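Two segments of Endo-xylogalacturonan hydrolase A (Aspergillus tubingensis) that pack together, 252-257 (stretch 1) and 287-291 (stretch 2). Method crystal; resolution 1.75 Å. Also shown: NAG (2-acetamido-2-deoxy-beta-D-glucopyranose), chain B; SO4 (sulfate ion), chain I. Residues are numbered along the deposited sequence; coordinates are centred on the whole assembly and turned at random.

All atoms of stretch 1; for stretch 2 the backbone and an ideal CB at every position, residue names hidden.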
# COMPACT_ATOMS: atom_id res chain seq x y z
N TYR A 252 2.90 10.40 -8.96
CA TYR A 252 3.06 11.67 -8.28
C TYR A 252 2.55 11.55 -6.86
O TYR A 252 1.38 11.24 -6.64
CB TYR A 252 2.32 12.78 -9.04
CG TYR A 252 2.52 14.13 -8.40
CD1 TYR A 252 3.72 14.83 -8.57
CD2 TYR A 252 1.54 14.68 -7.58
CE1 TYR A 252 3.93 16.06 -7.95
CE2 TYR A 252 1.73 15.91 -6.96
CZ TYR A 252 2.92 16.58 -7.14
OH TYR A 252 3.13 17.79 -6.50
N VAL A 253 3.43 11.79 -5.89
CA VAL A 253 3.07 11.68 -4.48
C VAL A 253 3.38 13.02 -3.83
O VAL A 253 4.50 13.50 -3.91
CB VAL A 253 3.87 10.60 -3.75
CG1 VAL A 253 3.45 10.56 -2.28
CG2 VAL A 253 3.65 9.23 -4.39
N THR A 254 2.38 13.62 -3.20
CA THR A 254 2.61 14.90 -2.51
C THR A 254 1.91 14.93 -1.16
O THR A 254 0.87 14.31 -0.98
CB THR A 254 2.19 16.09 -3.40
OG1 THR A 254 2.69 17.32 -2.83
CG2 THR A 254 0.64 16.15 -3.58
N GLY A 255 2.51 15.64 -0.21
CA GLY A 255 1.86 15.89 1.08
C GLY A 255 1.82 14.68 1.99
O GLY A 255 0.78 14.37 2.58
N ALA A 256 2.95 13.98 2.10
CA ALA A 256 3.02 12.78 2.92
C ALA A 256 3.64 13.07 4.27
O ALA A 256 4.76 13.58 4.36
CB ALA A 256 3.82 11.69 2.22
N THR A 257 2.91 12.74 5.32
CA THR A 257 3.47 12.82 6.67
C THR A 257 3.79 11.41 7.11
O THR A 257 2.89 10.59 7.33
CB THR A 257 2.48 13.48 7.63
OG1 THR A 257 2.16 14.78 7.13
CG2 THR A 257 3.08 13.60 9.07
N UNK A 287 7.01 14.53 -3.38
CA UNK A 287 7.02 15.96 -3.05
C UNK A 287 6.40 16.27 -1.69
O UNK A 287 5.42 15.64 -1.29
CB UNK A 287 6.28 16.74 -4.13
N UNK A 288 6.95 17.26 -0.98
CA UNK A 288 6.30 17.75 0.24
C UNK A 288 6.11 16.63 1.27
O UNK A 288 4.97 16.33 1.68
CB UNK A 288 4.95 18.38 -0.10
N UNK A 289 7.21 16.01 1.67
CA UNK A 289 7.19 15.00 2.71
C UNK A 289 7.65 15.59 4.03
O UNK A 289 8.63 16.34 4.09
CB UNK A 289 8.07 13.81 2.32
N UNK A 290 6.93 15.21 5.07
CA UNK A 290 7.35 15.49 6.44
C UNK A 290 7.82 14.19 7.05
O UNK A 290 7.08 13.20 7.09
CB UNK A 290 6.22 16.11 7.27
N UNK A 291 9.07 14.19 7.49
CA UNK A 291 9.68 13.03 8.11
C UNK A 291 9.64 13.28 9.63
O UNK A 291 10.17 14.29 10.13
CB UNK A 291 11.10 12.80 7.60
C1 NAG B . -0.55 13.17 -14.89
C2 NAG B . -1.56 14.04 -14.13
C3 NAG B . -3.02 13.66 -14.35
C4 NAG B . -3.34 13.18 -15.76
C5 NAG B . -2.22 12.28 -16.31
C6 NAG B . -2.47 11.92 -17.77
C7 NAG B . -0.70 15.00 -12.07
C8 NAG B . -0.50 14.83 -10.59
N2 NAG B . -1.31 13.99 -12.70
O3 NAG B . -3.78 14.81 -14.09
O4 NAG B . -4.59 12.51 -15.76
O5 NAG B . -0.97 12.94 -16.22
O6 NAG B . -2.42 13.11 -18.52
O7 NAG B . -0.31 16.00 -12.65
S SO4 I . 4.60 23.01 -3.09
O1 SO4 I . 4.66 23.15 -1.62
O2 SO4 I . 5.83 23.58 -3.69
O3 SO4 I . 3.42 23.73 -3.62
O4 SO4 I . 4.50 21.57 -3.45

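The two stretches run side by side as parallel strands, their axes 4.7 Å apart at closest approach, so much of the contact is backbone and each side chain is chosen within that frame.

Position 287 pairs with T254, CA to CA 4.6 Å. Its backbone is fixed from both ends: its N donates to V253 O at 2.8 Å, and G255 N donates to its O at 3.1 Å. The ideal CB lies on the same sheet face as the T254 side chain, 3.9 Å from T254 OG1 and 4.1 Å from Y252 OH, with a sulfate farther out. Two hydroxyls and an anion favour a polar side chain, best one that can donate; serine, threonine, asparagine, glutamine or a basic residue could all be argued. The deposited residue is N287. With chi1 at t, its ND2 donates to T254 OG1 at 2.9 Å and to SO4 O4 at 2.8 Å, so one amide group serves both the neighbouring strand and the ion.

At position 288 the chain turns a corner. Phi/psi of 58/59 is left-handed, which suits glycine, asparagine or aspartate, and G255 opposite has a similar backbone at 73/46. The ideal CB points toward stretch 1, 3.7 Å from both G255 N and T254 OG1, where a short polar group fits. The nearby sulfate would by itself argue against an acid, yet the residue is D288. Its carboxylate is linked to T254 through a water that lies 2.6 Å from T254 OG1 and donates to D288 OD2 at 3.3 Å. The backbone adds a weak hydrogen bond, A256 N to D288 O, 3.1 Å.

Position 289 sends its CB to the face carrying A256. A256 offers only a methyl, and V253 CG1 lies farther back along the same face, leaving room for a large apolar side chain: leucine, isoleucine, methionine or an aromatic. F289 takes chi1 m and lays its ring over the methyl: A256 CB sits 3.5 Å from the ring centroid, almost on the ring normal, a CH-pi contact. The tip, F289 CZ, reaches V253 CG1 at 3.7 Å.

Position 290 returns to the face of T257, its N donating to A256 O at 2.8 Å. The ideal CB is 4.3 Å from T257 OG1, so a beta-branched or small polar residue would suit. T290 repeats its neighbour's type and m rotamer; the side chains approach only to 4.2 Å, T257 OG1 to T290 CB.

Position 291 points away, and stretch 1 sets no rule there; V291 makes no contact with it.

Stretch 2, residues 287-291: NDFTV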
# COMPACT_ATOMS: atom_id res chain seq x y z
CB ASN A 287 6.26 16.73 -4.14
CG ASN A 287 6.26 18.23 -3.90
OD1 ASN A 287 7.32 18.87 -3.91
ND2 ASN A 287 5.07 18.80 -3.69
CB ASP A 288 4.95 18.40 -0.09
CG ASP A 288 5.07 19.83 -0.57
OD1 ASP A 288 6.20 20.37 -0.68
OD2 ASP A 288 4.01 20.44 -0.85
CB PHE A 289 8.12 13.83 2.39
CG PHE A 289 7.51 12.77 1.51
CD1 PHE A 289 6.99 13.09 0.25
CD2 PHE A 289 7.51 11.44 1.92
CE1 PHE A 289 6.45 12.11 -0.57
CE2 PHE A 289 6.97 10.44 1.10
CZ PHE A 289 6.45 10.78 -0.14
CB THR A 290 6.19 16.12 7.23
OG1 THR A 290 5.84 17.36 6.60
CG2 THR A 290 6.61 16.39 8.67
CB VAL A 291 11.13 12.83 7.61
CG1 VAL A 291 11.77 11.59 8.22
CG2 VAL A 291 11.15 12.76 6.08
O HOH W 1 1.21 18.75 -1.21
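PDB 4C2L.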